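Local coordinates for intimin (Escherichia coli O127:H6 str. E2348/69, PDB 6TQD), which serves as a bacterial outer-membrane adhesin, whose extracellular chain of Ig-like domains probably holds the receptor-binding tip away from the cell surface, at residues A[4-9]-A[26-31]; A[8-13]-A[79-84]; A[12-17]-A[94-99]; A[22-27]-A[62-67]. All coordinates share one frame; numbering follows the deposited sequence. Where two conformers were deposited one is given.

Contact 1: residues A[4-9]-A[26-31]; sequences DILSLN and LIVKSK
S7 and K29 face each other in an antiparallel hydrogen-bonded pair, and the lysine side chain starts against the serine hydroxyl. K29 CB lies 3.4 Å from S7 OG, and CG, set beside the backbone N (chi1 -64°), is 3.9 Å from it. Beyond CG the chain bends, and CD, CE and NZ lead away from 4-9, so the aliphatic base packs while the ammonium group is carried outward. A water ties this face together: it accepts from S7 OG and donates to N9 OD1 and I27 O. S7, N9 and K29 suit this outward side; I27, also on it, packs on P11.

The other face holds L6, L8, V28 and S30. L8 CD1 touches V28 CG2 at 3.8 Å where the side chains cross obliquely, and L6 CD1 rests 3.7 Å from S30 CB. Leucine and valine bring the branched bulk an interior needs, and L8 reaches the opposite sheet.

Five backbone bonds hold the strands, K31 N to I5 O (2.9 Å) at one end, I27 N to N9 O at the other. Such antiparallel pairing of a first, edge strand with the second is that of strands A and B in an immunoglobulin-like sandwich.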
loop_
_atom_site.group_PDB
_atom_site.type_symbol
_atom_site.label_atom_id
_atom_site.label_comp_id
_atom_site.label_asym_id
_atom_site.label_seq_id
_atom_site.Cartn_x
_atom_site.Cartn_y
_atom_site.Cartn_z
ATOM N N ASP A 4 -35.804 -6.901 -1.441
ATOM C CA ASP A 4 -37.007 -6.195 -1.871
ATOM C C ASP A 4 -37.480 -5.195 -0.813
ATOM O O ASP A 4 -37.991 -4.125 -1.143
ATOM C CB ASP A 4 -38.127 -7.187 -2.182
ATOM C CG ASP A 4 -39.429 -6.498 -2.532
ATOM O OD1 ASP A 4 -39.591 -6.086 -3.701
ATOM O OD2 ASP A 4 -40.286 -6.358 -1.633
ATOM N N ILE A 5 -37.312 -5.543 0.458
ATOM C CA ILE A 5 -37.630 -4.601 1.526
ATOM C C ILE A 5 -36.452 -3.683 1.830
ATOM O O ILE A 5 -36.628 -2.470 1.991
ATOM C CB ILE A 5 -38.138 -5.340 2.783
ATOM C CG1 ILE A 5 -39.542 -5.899 2.524
ATOM C CG2 ILE A 5 -38.129 -4.409 3.998
ATOM C CD1 ILE A 5 -40.091 -6.755 3.644
ATOM N N LEU A 6 -35.227 -4.216 1.892
ATOM C CA LEU A 6 -34.086 -3.397 2.302
ATOM C C LEU A 6 -32.803 -4.037 1.807
ATOM O O LEU A 6 -32.538 -5.201 2.128
ATOM C CB LEU A 6 -34.055 -3.283 3.827
ATOM C CG LEU A 6 -32.940 -2.434 4.419
ATOM C CD1 LEU A 6 -32.972 -1.036 3.832
ATOM C CD2 LEU A 6 -33.059 -2.407 5.937
ATOM N N SER A 7 -32.015 -3.289 1.046
ATOM C CA SER A 7 -30.721 -3.769 0.573
ATOM C C SER A 7 -29.669 -2.678 0.736
ATOM O O SER A 7 -29.969 -1.478 0.688
ATOM C CB SER A 7 -30.769 -4.203 -0.899
ATOM O OG SER A 7 -30.952 -3.099 -1.764
ATOM N N LEU A 8 -28.430 -3.114 0.971
ATOM C CA LEU A 8 -27.255 -2.254 1.044
ATOM C C LEU A 8 -26.161 -2.853 0.172
ATOM O O LEU A 8 -25.851 -4.043 0.285
ATOM C CB LEU A 8 -26.763 -2.176 2.487
ATOM C CG LEU A 8 -25.446 -1.438 2.730
ATOM C CD1 LEU A 8 -25.549 0.034 2.361
ATOM C CD2 LEU A 8 -25.019 -1.598 4.196
ATOM N N ASN A 9 -25.581 -2.038 -0.699
ATOM C CA ASN A 9 -24.426 -2.431 -1.491
ATOM C C ASN A 9 -23.353 -1.363 -1.362
ATOM O O ASN A 9 -23.660 -0.172 -1.272
ATOM C CB ASN A 9 -24.791 -2.635 -2.969
ATOM C CG ASN A 9 -25.614 -3.914 -3.202
ATOM O OD1 ASN A 9 -26.818 -3.955 -2.936
ATOM N ND2 ASN A 9 -24.966 -4.962 -3.712
ATOM N N LEU A 26 -22.304 4.488 -0.400
ATOM C CA LEU A 26 -23.280 3.463 -0.064
ATOM C C LEU A 26 -24.447 3.560 -1.035
ATOM O O LEU A 26 -24.867 4.665 -1.411
ATOM C CB LEU A 26 -23.811 3.687 1.356
ATOM C CG LEU A 26 -22.785 3.744 2.495
ATOM C CD1 LEU A 26 -23.504 3.983 3.828
ATOM C CD2 LEU A 26 -21.944 2.496 2.549
ATOM N N ILE A 27 -24.991 2.410 -1.432
ATOM C CA ILE A 27 -26.170 2.361 -2.297
ATOM C C ILE A 27 -27.251 1.594 -1.543
ATOM O O ILE A 27 -27.160 0.369 -1.385
ATOM C CB ILE A 27 -25.868 1.719 -3.656
ATOM C CG1 ILE A 27 -24.805 2.533 -4.404
ATOM C CG2 ILE A 27 -27.133 1.635 -4.496
ATOM C CD1 ILE A 27 -24.363 1.932 -5.723
ATOM N N VAL A 28 -28.281 2.312 -1.096
ATOM C CA VAL A 28 -29.354 1.776 -0.281
ATOM C C VAL A 28 -30.634 1.751 -1.100
ATOM O O VAL A 28 -30.951 2.717 -1.804
ATOM C CB VAL A 28 -29.567 2.638 0.978
ATOM C CG1 VAL A 28 -30.848 2.244 1.702
ATOM C CG2 VAL A 28 -28.365 2.543 1.902
ATOM N N LYS A 29 -31.377 0.658 -0.987
ATOM C CA LYS A 29 -32.748 0.585 -1.484
ATOM C C LYS A 29 -33.610 0.154 -0.311
ATOM O O LYS A 29 -33.352 -0.885 0.294
ATOM C CB LYS A 29 -32.890 -0.420 -2.627
ATOM C CG LYS A 29 -32.105 -0.075 -3.885
ATOM C CD LYS A 29 -32.509 1.270 -4.464
ATOM C CE LYS A 29 -31.982 1.443 -5.885
ATOM N NZ LYS A 29 -30.515 1.176 -5.995
ATOM N N SER A 30 -34.621 0.962 0.012
ATOM C CA SER A 30 -35.434 0.741 1.206
ATOM C C SER A 30 -36.896 1.030 0.894
ATOM O O SER A 30 -37.247 2.161 0.553
ATOM C CB SER A 30 -34.972 1.642 2.343
ATOM O OG SER A 30 -35.827 1.539 3.462
ATOM N N LYS A 31 -37.737 0.006 1.013
ATOM C CA LYS A 31 -39.175 0.200 0.815
ATOM C C LYS A 31 -39.769 1.130 1.867
ATOM O O LYS A 31 -40.661 1.936 1.557
ATOM C CB LYS A 31 -39.879 -1.156 0.826
ATOM C CG LYS A 31 -41.393 -1.086 0.645
ATOM C CD LYS A 31 -42.008 -2.484 0.666
ATOM C CE LYS A 31 -43.532 -2.424 0.618
ATOM N NZ LYS A 31 -44.149 -3.776 0.751
HETATM O O HOH W 1 -42.841 -5.748 -0.134
HETATM O O HOH W 2 -37.110 -0.837 4.154
HETATM O O HOH W 3 -28.583 -1.880 -2.464
#

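Contact 2: residues A[8-13]-A[79-84]; sequences LNIPHD and VTARAY. With NA (sodium ion), chain I.
Apolar packing across the interior of a beta sandwich joins L8 and I10 to A81 and A83, bringing the first strand of one sheet against strand 76-85 of the other. The contact is small and buried, and side-chain methyl groups carry it. L8 sends CD2 over the backbone of the facing strand, 3.4 Å from A81 O and 4.0 Å from A81 CB. Higher up the same side chain, L8 CB meets A83 CB at 4.3 Å. Both partners are alanines, whose short side chains leave room for a leucine to come down almost onto the strand itself.

I10 adds a second branch. Its CD1, extended away from CA (chi2 -176°), ends 4.2 Å from A81 CB, so leucine and isoleucine both converge on this one alanine methyl.

While the I10 side chain turns inward, its carbonyl serves a different purpose: I10 O binds a sodium ion at 2.4 Å, with four waters as further ligands. One of these waters donates to D13 OD1 at 2.8 Å, linking the ion to the turn in a second shell.

Around this core, L26 packs on I10 from strand 21-30, and I37 and W39 of strand 34-40 flank A81. Strand 90-101 lies along the other side, where S91 OG takes the A83 N-H and V94 is bonded to the A81 backbone.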
loop_
_atom_site.group_PDB
_atom_site.type_symbol
_atom_site.label_atom_id
_atom_site.label_comp_id
_atom_site.label_asym_id
_atom_site.label_seq_id
_atom_site.Cartn_x
_atom_site.Cartn_y
_atom_site.Cartn_z
ATOM N N LEU A 8 -28.430 -3.114 0.971
ATOM C CA LEU A 8 -27.255 -2.254 1.044
ATOM C C LEU A 8 -26.161 -2.853 0.172
ATOM O O LEU A 8 -25.851 -4.043 0.285
ATOM C CB LEU A 8 -26.763 -2.176 2.487
ATOM C CG LEU A 8 -25.446 -1.438 2.730
ATOM C CD1 LEU A 8 -25.549 0.034 2.361
ATOM C CD2 LEU A 8 -25.019 -1.598 4.196
ATOM N N ASN A 9 -25.581 -2.038 -0.699
ATOM C CA ASN A 9 -24.426 -2.431 -1.491
ATOM C C ASN A 9 -23.353 -1.363 -1.362
ATOM O O ASN A 9 -23.660 -0.172 -1.272
ATOM C CB ASN A 9 -24.791 -2.635 -2.969
ATOM C CG ASN A 9 -25.614 -3.914 -3.202
ATOM O OD1 ASN A 9 -26.818 -3.955 -2.936
ATOM N ND2 ASN A 9 -24.966 -4.962 -3.712
ATOM N N ILE A 10 -22.102 -1.810 -1.330
ATOM C CA ILE A 10 -20.937 -0.937 -1.262
ATOM C C ILE A 10 -20.100 -1.205 -2.498
ATOM O O ILE A 10 -19.327 -2.158 -2.540
ATOM C CB ILE A 10 -20.141 -1.165 0.038
ATOM C CG1 ILE A 10 -21.079 -1.001 1.244
ATOM C CG2 ILE A 10 -18.950 -0.198 0.101
ATOM C CD1 ILE A 10 -20.407 -1.113 2.599
ATOM N N PRO A 11 -20.270 -0.400 -3.557
ATOM C CA PRO A 11 -19.706 -0.768 -4.864
ATOM C C PRO A 11 -18.198 -0.680 -4.933
ATOM O O PRO A 11 -17.604 -1.339 -5.790
ATOM C CB PRO A 11 -20.344 0.244 -5.825
ATOM C CG PRO A 11 -20.704 1.404 -4.961
ATOM C CD PRO A 11 -21.092 0.821 -3.637
ATOM N N HIS A 12 -17.569 0.133 -4.097
ATOM C CA HIS A 12 -16.148 0.397 -4.230
ATOM C C HIS A 12 -15.457 0.247 -2.886
ATOM O O HIS A 12 -15.904 0.812 -1.887
ATOM C CB HIS A 12 -15.923 1.828 -4.740
ATOM C CG HIS A 12 -16.619 2.126 -6.032
ATOM N ND1 HIS A 12 -16.275 1.522 -7.219
ATOM C CD2 HIS A 12 -17.653 2.954 -6.316
ATOM C CE1 HIS A 12 -17.059 1.970 -8.183
ATOM N NE2 HIS A 12 -17.906 2.839 -7.662
ATOM N N ASP A 13 -14.345 -0.486 -2.876
ATOM C CA ASP A 13 -13.464 -0.483 -1.722
ATOM C C ASP A 13 -12.632 0.794 -1.738
ATOM O O ASP A 13 -12.594 1.527 -2.728
ATOM C CB ASP A 13 -12.569 -1.719 -1.713
ATOM C CG ASP A 13 -13.348 -2.998 -1.434
ATOM O OD1 ASP A 13 -14.280 -2.969 -0.594
ATOM O OD2 ASP A 13 -13.025 -4.029 -2.057
ATOM N N VAL A 79 -13.999 -3.711 7.423
ATOM C CA VAL A 79 -15.044 -3.159 8.271
ATOM C C VAL A 79 -16.387 -3.545 7.653
ATOM O O VAL A 79 -16.472 -3.924 6.484
ATOM C CB VAL A 79 -14.942 -1.627 8.414
ATOM C CG1 VAL A 79 -13.564 -1.227 8.931
ATOM C CG2 VAL A 79 -15.215 -0.952 7.075
ATOM N N THR A 80 -17.452 -3.451 8.456
ATOM C CA THR A 80 -18.763 -3.864 7.999
ATOM C C THR A 80 -19.806 -2.795 8.310
ATOM O O THR A 80 -19.732 -2.109 9.331
ATOM C CB THR A 80 -19.218 -5.208 8.600
ATOM O OG1 THR A 80 -19.050 -5.188 10.018
ATOM C CG2 THR A 80 -18.422 -6.354 7.995
ATOM N N ALA A 81 -20.797 -2.695 7.436
ATOM C CA ALA A 81 -21.900 -1.769 7.602
ATOM C C ALA A 81 -23.210 -2.508 7.434
ATOM O O ALA A 81 -23.353 -3.339 6.543
ATOM C CB ALA A 81 -21.864 -0.673 6.542
ATOM N N ARG A 82 -24.186 -2.153 8.257
ATOM C CA ARG A 82 -25.527 -2.698 8.187
ATOM C C ARG A 82 -26.497 -1.529 8.169
ATOM O O ARG A 82 -26.430 -0.648 9.033
ATOM C CB ARG A 82 -25.795 -3.604 9.389
ATOM C CG ARG A 82 -27.114 -4.365 9.324
ATOM C CD ARG A 82 -27.378 -5.149 10.605
ATOM N NE ARG A 82 -26.487 -6.292 10.843
ATOM C CZ ARG A 82 -26.641 -7.502 10.307
ATOM N NH1 ARG A 82 -27.624 -7.731 9.445
ATOM N NH2 ARG A 82 -25.828 -8.489 10.640
ATOM N N ALA A 83 -27.407 -1.525 7.205
ATOM C CA ALA A 83 -28.445 -0.504 7.143
ATOM C C ALA A 83 -29.684 -0.976 7.887
ATOM O O ALA A 83 -30.003 -2.167 7.898
ATOM C CB ALA A 83 -28.801 -0.195 5.695
ATOM N N TYR A 84 -30.383 -0.027 8.527
ATOM C CA TYR A 84 -31.667 -0.290 9.152
ATOM C C TYR A 84 -32.709 0.660 8.570
ATOM O O TYR A 84 -32.422 1.850 8.342
ATOM C CB TYR A 84 -31.650 -0.052 10.662
ATOM C CG TYR A 84 -30.931 -1.110 11.455
ATOM C CD1 TYR A 84 -29.560 -1.110 11.538
ATOM C CD2 TYR A 84 -31.629 -2.100 12.138
ATOM C CE1 TYR A 84 -28.889 -2.063 12.266
ATOM C CE2 TYR A 84 -30.962 -3.063 12.877
ATOM C CZ TYR A 84 -29.585 -3.029 12.937
ATOM O OH TYR A 84 -28.872 -3.970 13.664
HETATM NA NA NA I . -17.886 -4.092 -2.550
HETATM O O HOH W 4 -16.265 -3.457 -4.239
HETATM O O HOH W 5 -17.030 -3.229 -0.676
HETATM O O HOH W 6 -16.048 -5.970 -2.995
HETATM O O HOH W 7 -19.151 -5.075 -0.489
#

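Contact 3: residues A[12-17]-A[94-99]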
loop_
_atom_site.group_PDB
_atom_site.type_symbol
_atom_site.label_atom_id
_atom_site.label_comp_id
_atom_site.label_asym_id
_atom_site.label_seq_id
_atom_site.Cartn_x
_atom_site.Cartn_y
_atom_site.Cartn_z
ATOM N N HIS A 12 -17.569 0.133 -4.097
ATOM C CA HIS A 12 -16.148 0.397 -4.230
ATOM C C HIS A 12 -15.457 0.247 -2.886
ATOM O O HIS A 12 -15.904 0.812 -1.887
ATOM C CB HIS A 12 -15.923 1.828 -4.740
ATOM C CG HIS A 12 -16.619 2.126 -6.032
ATOM N ND1 HIS A 12 -16.275 1.522 -7.219
ATOM C CD2 HIS A 12 -17.653 2.954 -6.316
ATOM C CE1 HIS A 12 -17.059 1.970 -8.183
ATOM N NE2 HIS A 12 -17.906 2.839 -7.662
ATOM N N ASP A 13 -14.345 -0.486 -2.876
ATOM C CA ASP A 13 -13.464 -0.483 -1.722
ATOM C C ASP A 13 -12.632 0.794 -1.738
ATOM O O ASP A 13 -12.594 1.527 -2.728
ATOM C CB ASP A 13 -12.569 -1.719 -1.713
ATOM C CG ASP A 13 -13.348 -2.998 -1.434
ATOM O OD1 ASP A 13 -14.280 -2.969 -0.594
ATOM O OD2 ASP A 13 -13.025 -4.029 -2.057
ATOM N N ILE A 14 -11.973 1.068 -0.626
ATOM C CA ILE A 14 -11.234 2.309 -0.443
ATOM C C ILE A 14 -9.747 2.006 -0.414
ATOM O O ILE A 14 -9.306 1.064 0.260
ATOM C CB ILE A 14 -11.683 3.055 0.825
ATOM C CG1 ILE A 14 -13.098 3.604 0.601
ATOM C CG2 ILE A 14 -10.719 4.158 1.178
ATOM C CD1 ILE A 14 -13.783 4.071 1.840
ATOM N N ASN A 15 -8.992 2.767 -1.203
ATOM C CA ASN A 15 -7.529 2.765 -1.193
ATOM C C ASN A 15 -7.093 4.211 -1.057
ATOM O O ASN A 15 -7.489 5.054 -1.875
ATOM C CB ASN A 15 -7.001 2.193 -2.498
ATOM C CG ASN A 15 -7.515 0.793 -2.769
ATOM O OD1 ASN A 15 -7.191 -0.153 -2.052
ATOM N ND2 ASN A 15 -8.309 0.655 -3.820
ATOM N N GLY A 16 -6.330 4.517 -0.013
ATOM C CA GLY A 16 -5.960 5.894 0.240
ATOM C C GLY A 16 -4.667 6.050 1.001
ATOM O O GLY A 16 -4.145 5.111 1.592
ATOM N N THR A 17 -4.183 7.287 1.013
ATOM C CA THR A 17 -2.962 7.605 1.718
ATOM C C THR A 17 -3.233 7.614 3.219
ATOM O O THR A 17 -4.307 8.017 3.681
ATOM C CB THR A 17 -2.492 9.003 1.307
ATOM O OG1 THR A 17 -2.208 9.021 -0.098
ATOM C CG2 THR A 17 -1.190 9.375 2.050
ATOM N N VAL A 94 -22.448 -5.672 5.350
ATOM C CA VAL A 94 -21.710 -5.613 4.096
ATOM C C VAL A 94 -20.271 -5.200 4.349
ATOM O O VAL A 94 -19.997 -4.220 5.056
ATOM C CB VAL A 94 -22.399 -4.640 3.115
ATOM C CG1 VAL A 94 -21.675 -4.590 1.797
ATOM C CG2 VAL A 94 -23.854 -5.049 2.901
ATOM N N LEU A 95 -19.352 -5.907 3.702
ATOM C CA LEU A 95 -17.929 -5.701 3.888
ATOM C C LEU A 95 -17.441 -4.531 3.051
ATOM O O LEU A 95 -17.796 -4.376 1.878
ATOM C CB LEU A 95 -17.196 -6.969 3.450
ATOM C CG LEU A 95 -15.673 -6.920 3.400
ATOM C CD1 LEU A 95 -15.105 -6.699 4.785
ATOM C CD2 LEU A 95 -15.151 -8.206 2.787
ATOM N N LEU A 96 -16.633 -3.692 3.682
ATOM C CA LEU A 96 -15.846 -2.661 3.024
ATOM C C LEU A 96 -14.393 -2.908 3.404
ATOM O O LEU A 96 -14.084 -3.059 4.589
ATOM C CB LEU A 96 -16.269 -1.275 3.498
ATOM C CG LEU A 96 -15.405 -0.068 3.131
ATOM C CD1 LEU A 96 -15.368 0.158 1.626
ATOM C CD2 LEU A 96 -15.876 1.192 3.839
ATOM N N THR A 97 -13.514 -2.948 2.408
ATOM C CA THR A 97 -12.088 -3.147 2.620
ATOM C C THR A 97 -11.369 -1.825 2.389
ATOM O O THR A 97 -11.572 -1.171 1.355
ATOM C CB THR A 97 -11.548 -4.241 1.700
ATOM O OG1 THR A 97 -12.275 -5.463 1.931
ATOM C CG2 THR A 97 -10.059 -4.485 1.951
ATOM N N ILE A 98 -10.561 -1.428 3.362
ATOM C CA ILE A 98 -9.821 -0.172 3.331
ATOM C C ILE A 98 -8.338 -0.518 3.349
ATOM O O ILE A 98 -7.858 -1.182 4.276
ATOM C CB ILE A 98 -10.202 0.720 4.522
ATOM C CG1 ILE A 98 -11.700 1.063 4.450
ATOM C CG2 ILE A 98 -9.335 1.980 4.580
ATOM C CD1 ILE A 98 -12.274 1.623 5.729
ATOM N N THR A 99 -7.620 -0.077 2.325
ATOM C CA THR A 99 -6.187 -0.317 2.210
ATOM C C THR A 99 -5.461 1.014 2.318
ATOM O O THR A 99 -5.828 1.982 1.644
ATOM C CB THR A 99 -5.862 -0.991 0.883
ATOM O OG1 THR A 99 -6.591 -2.227 0.796
ATOM C CG2 THR A 99 -4.375 -1.292 0.782
HETATM O O HOH W 5 -17.030 -3.229 -0.676
HETATM O O HOH W 8 -14.515 -5.466 0.210
HETATM O O HOH W 9 -9.067 -1.773 -0.323
#
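Backbone bonds between I14, G16 and strand 94-99 set the frame. I14 N donates to T97 O at 3.0 Å, T99 N to I14 O at 2.9 Å and G16 N to T99 O, so 14-17 runs parallel to its partner, the short axes inclined by 23°.

One side chain extends the pattern. With D13 CG beside the backbone N (chi1 -69°), D13 OD1 accepts from T97 N at 3.1 Å, the place that H12 O would take if the parallel pairing ran on two residues further back. The N-H meets this oxygen from above the carboxylate plane, 59° out of it. Two waters also donate to D13 OD1: one reaches on to L95 O, the other is bonded to T97 OG1, a hydroxyl that is also hydrogen-bonded to K78 NZ. Three donors on one oxygen would be expected to favour the charged form of an aspartate, which suits this solvent-facing entry to the strand.

Topologically this is the A'-G pairing of immunoglobulin-like domains: after 6-9 the chain crosses to the second sheet and lines its edge beside the last strand.

Apolar contacts occupy the inner face. I14 CD1 meets L96 CD2 at 4.1 Å, and I14 CB meets I98 CG1. I14 and L96 reach I24 in the facing sheet, while I98 meets A64 and L66. Separately, the L96 CD1 methyl lies against the H12 carbonyl, 3.6 Å from H12 O.

On the other face N15 and T99 run alongside each other in the same direction, with N15 OD1 3.3 Å from T99 CB; a water lies between I14 O and T99 OG1.

Contact 4: residues A[22-27]-A[62-67]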
loop_
_atom_site.group_PDB
_atom_site.type_symbol
_atom_site.label_atom_id
_atom_site.label_comp_id
_atom_site.label_asym_id
_atom_site.label_seq_id
_atom_site.Cartn_x
_atom_site.Cartn_y
_atom_site.Cartn_z
ATOM N N GLN A 22 -11.508 9.664 3.508
ATOM C CA GLN A 22 -12.004 9.026 2.296
ATOM C C GLN A 22 -13.516 8.877 2.391
ATOM O O GLN A 22 -14.023 8.187 3.284
ATOM C CB GLN A 22 -11.358 7.653 2.121
ATOM C CG GLN A 22 -9.853 7.712 1.943
ATOM C CD GLN A 22 -9.454 8.302 0.605
ATOM O OE1 GLN A 22 -10.207 8.225 -0.366
ATOM N NE2 GLN A 22 -8.270 8.896 0.546
ATOM N N LYS A 23 -14.229 9.502 1.458
ATOM C CA LYS A 23 -15.677 9.368 1.408
ATOM C C LYS A 23 -16.049 7.941 1.021
ATOM O O LYS A 23 -15.398 7.323 0.180
ATOM C CB LYS A 23 -16.251 10.338 0.379
ATOM C CG LYS A 23 -17.763 10.312 0.252
ATOM C CD LYS A 23 -18.234 11.135 -0.942
ATOM C CE LYS A 23 -19.727 10.962 -1.199
ATOM N NZ LYS A 23 -20.078 9.575 -1.627
ATOM N N ILE A 24 -17.109 7.433 1.642
ATOM C CA ILE A 24 -17.634 6.097 1.402
ATOM C C ILE A 24 -18.927 6.220 0.616
ATOM O O ILE A 24 -19.817 6.984 1.000
ATOM C CB ILE A 24 -17.902 5.389 2.742
ATOM C CG1 ILE A 24 -16.604 5.207 3.536
ATOM C CG2 ILE A 24 -18.573 4.056 2.491
ATOM C CD1 ILE A 24 -16.799 4.942 5.009
ATOM N N GLN A 25 -19.039 5.476 -0.478
ATOM C CA GLN A 25 -20.255 5.441 -1.279
ATOM C C GLN A 25 -21.090 4.228 -0.888
ATOM O O GLN A 25 -20.629 3.082 -1.011
ATOM C CB GLN A 25 -19.957 5.440 -2.775
ATOM C CG GLN A 25 -21.211 5.527 -3.625
ATOM C CD GLN A 25 -20.930 5.509 -5.112
ATOM O OE1 GLN A 25 -19.784 5.377 -5.539
ATOM N NE2 GLN A 25 -21.980 5.649 -5.912
ATOM N N LEU A 26 -22.304 4.488 -0.400
ATOM C CA LEU A 26 -23.280 3.463 -0.064
ATOM C C LEU A 26 -24.447 3.560 -1.035
ATOM O O LEU A 26 -24.867 4.665 -1.411
ATOM C CB LEU A 26 -23.811 3.687 1.356
ATOM C CG LEU A 26 -22.785 3.744 2.495
ATOM C CD1 LEU A 26 -23.504 3.983 3.828
ATOM C CD2 LEU A 26 -21.944 2.496 2.549
ATOM N N ILE A 27 -24.991 2.410 -1.432
ATOM C CA ILE A 27 -26.170 2.361 -2.297
ATOM C C ILE A 27 -27.251 1.594 -1.543
ATOM O O ILE A 27 -27.160 0.369 -1.385
ATOM C CB ILE A 27 -25.868 1.719 -3.656
ATOM C CG1 ILE A 27 -24.805 2.533 -4.404
ATOM C CG2 ILE A 27 -27.133 1.635 -4.496
ATOM C CD1 ILE A 27 -24.363 1.932 -5.723
ATOM N N TYR A 62 -21.007 8.799 5.128
ATOM C CA TYR A 62 -19.934 8.401 6.021
ATOM C C TYR A 62 -18.589 8.537 5.324
ATOM O O TYR A 62 -18.500 8.579 4.096
ATOM C CB TYR A 62 -20.129 6.946 6.481
ATOM C CG TYR A 62 -21.199 6.848 7.526
ATOM C CD1 TYR A 62 -22.539 6.705 7.170
ATOM C CD2 TYR A 62 -20.885 6.926 8.864
ATOM C CE1 TYR A 62 -23.520 6.645 8.137
ATOM C CE2 TYR A 62 -21.840 6.843 9.827
ATOM C CZ TYR A 62 -23.167 6.723 9.458
ATOM O OH TYR A 62 -24.127 6.644 10.438
ATOM N N GLN A 63 -17.550 8.611 6.135
ATOM C CA GLN A 63 -16.186 8.711 5.639
ATOM C C GLN A 63 -15.274 7.919 6.557
ATOM O O GLN A 63 -15.565 7.722 7.740
ATOM C CB GLN A 63 -15.715 10.167 5.594
ATOM C CG GLN A 63 -15.657 10.847 6.946
ATOM C CD GLN A 63 -15.617 12.369 6.837
ATOM O OE1 GLN A 63 -15.804 12.935 5.758
ATOM N NE2 GLN A 63 -15.341 13.026 7.952
ATOM N N ALA A 64 -14.156 7.476 6.007
ATOM C CA ALA A 64 -13.149 6.761 6.764
ATOM C C ALA A 64 -11.962 7.686 6.979
ATOM O O ALA A 64 -11.510 8.342 6.033
ATOM C CB ALA A 64 -12.702 5.502 6.024
ATOM N N ILE A 65 -11.494 7.754 8.217
ATOM C CA ILE A 65 -10.226 8.384 8.569
ATOM C C ILE A 65 -9.203 7.261 8.625
ATOM O O ILE A 65 -9.292 6.370 9.472
ATOM C CB ILE A 65 -10.313 9.124 9.906
ATOM C CG1 ILE A 65 -11.525 10.066 9.932
ATOM C CG2 ILE A 65 -9.008 9.879 10.159
ATOM C CD1 ILE A 65 -11.638 10.982 8.742
ATOM N N LEU A 66 -8.236 7.292 7.713
ATOM C CA LEU A 66 -7.298 6.188 7.594
ATOM C C LEU A 66 -6.193 6.300 8.640
ATOM O O LEU A 66 -5.740 7.407 8.951
ATOM C CB LEU A 66 -6.691 6.182 6.194
ATOM C CG LEU A 66 -7.499 5.401 5.143
ATOM C CD1 LEU A 66 -8.938 5.875 5.083
ATOM C CD2 LEU A 66 -6.859 5.478 3.767
ATOM N N PRO A 67 -5.761 5.185 9.217
ATOM C CA PRO A 67 -4.662 5.240 10.190
ATOM C C PRO A 67 -3.327 5.544 9.516
ATOM O O PRO A 67 -3.214 5.616 8.290
ATOM C CB PRO A 67 -4.659 3.841 10.811
ATOM C CG PRO A 67 -5.237 2.974 9.778
ATOM C CD PRO A 67 -6.267 3.813 9.049
HETATM O O HOH W 10 -21.449 6.895 3.202
#
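Q22 and A64 satisfy each other's backbone fully: Q22 N donates to A64 O at 2.9 Å, and A64 N returns a bond to Q22 O at 2.8 Å. Two residues along, I24 N reaches Y62 O at 3.0 Å, but the return link passes through a water, which accepts from Y62 N and donates to I24 O, both at 2.7 Å. The backbone N and O of both residues thus have partners.

The glutamine amides find partners beyond the two segments: Q22 NE2 at S20 OG, Q63 NE2 at Q52 OE1 on strand 50-53. That leaves the aliphatic part of Q22 for packing: CG, set beside the backbone N (chi1 -63°), lies 3.8 Å from L66 CD1.

On the inner face I24 CD1 lies over the peptide between Q63 and A64, 3.7 Å from Q63 C, and close to A64 CB, where a small methyl leaves it room. The Y62 ring turns away from 22-27 to meet H53 edge-to-face, with L26 CD1 touching it obliquely.

A water in place of one bond of the I24-Y62 pair, beside the direct bonds of Q22 and A64, is consistent with strands that part here, 21-30 going on to pair with 6-9.

How the contacts relate
All four contacts lie in the N-terminal Ig-like domain and knit its two sheets. Contacts 1 and 4 share strand 21-30, which pairs with 6-9 at one end and 62-65 at the other, their centres 18 Å apart. Contact 3 belongs to the second sheet, and contact 2 spans the sandwich, 10 Å from each of the other three centres. Contacts 3 and 4, about 8 Å apart, meet through I14 and I24. Along the chain, residues 4-17 run through contacts 1, 2 and 3 in turn, crossing from one sheet to the other, while contact 4 nests inside the loops closed by 2 and 3. The opening segment thus clasps both sheets, consistent with a compact unit in an extended passenger.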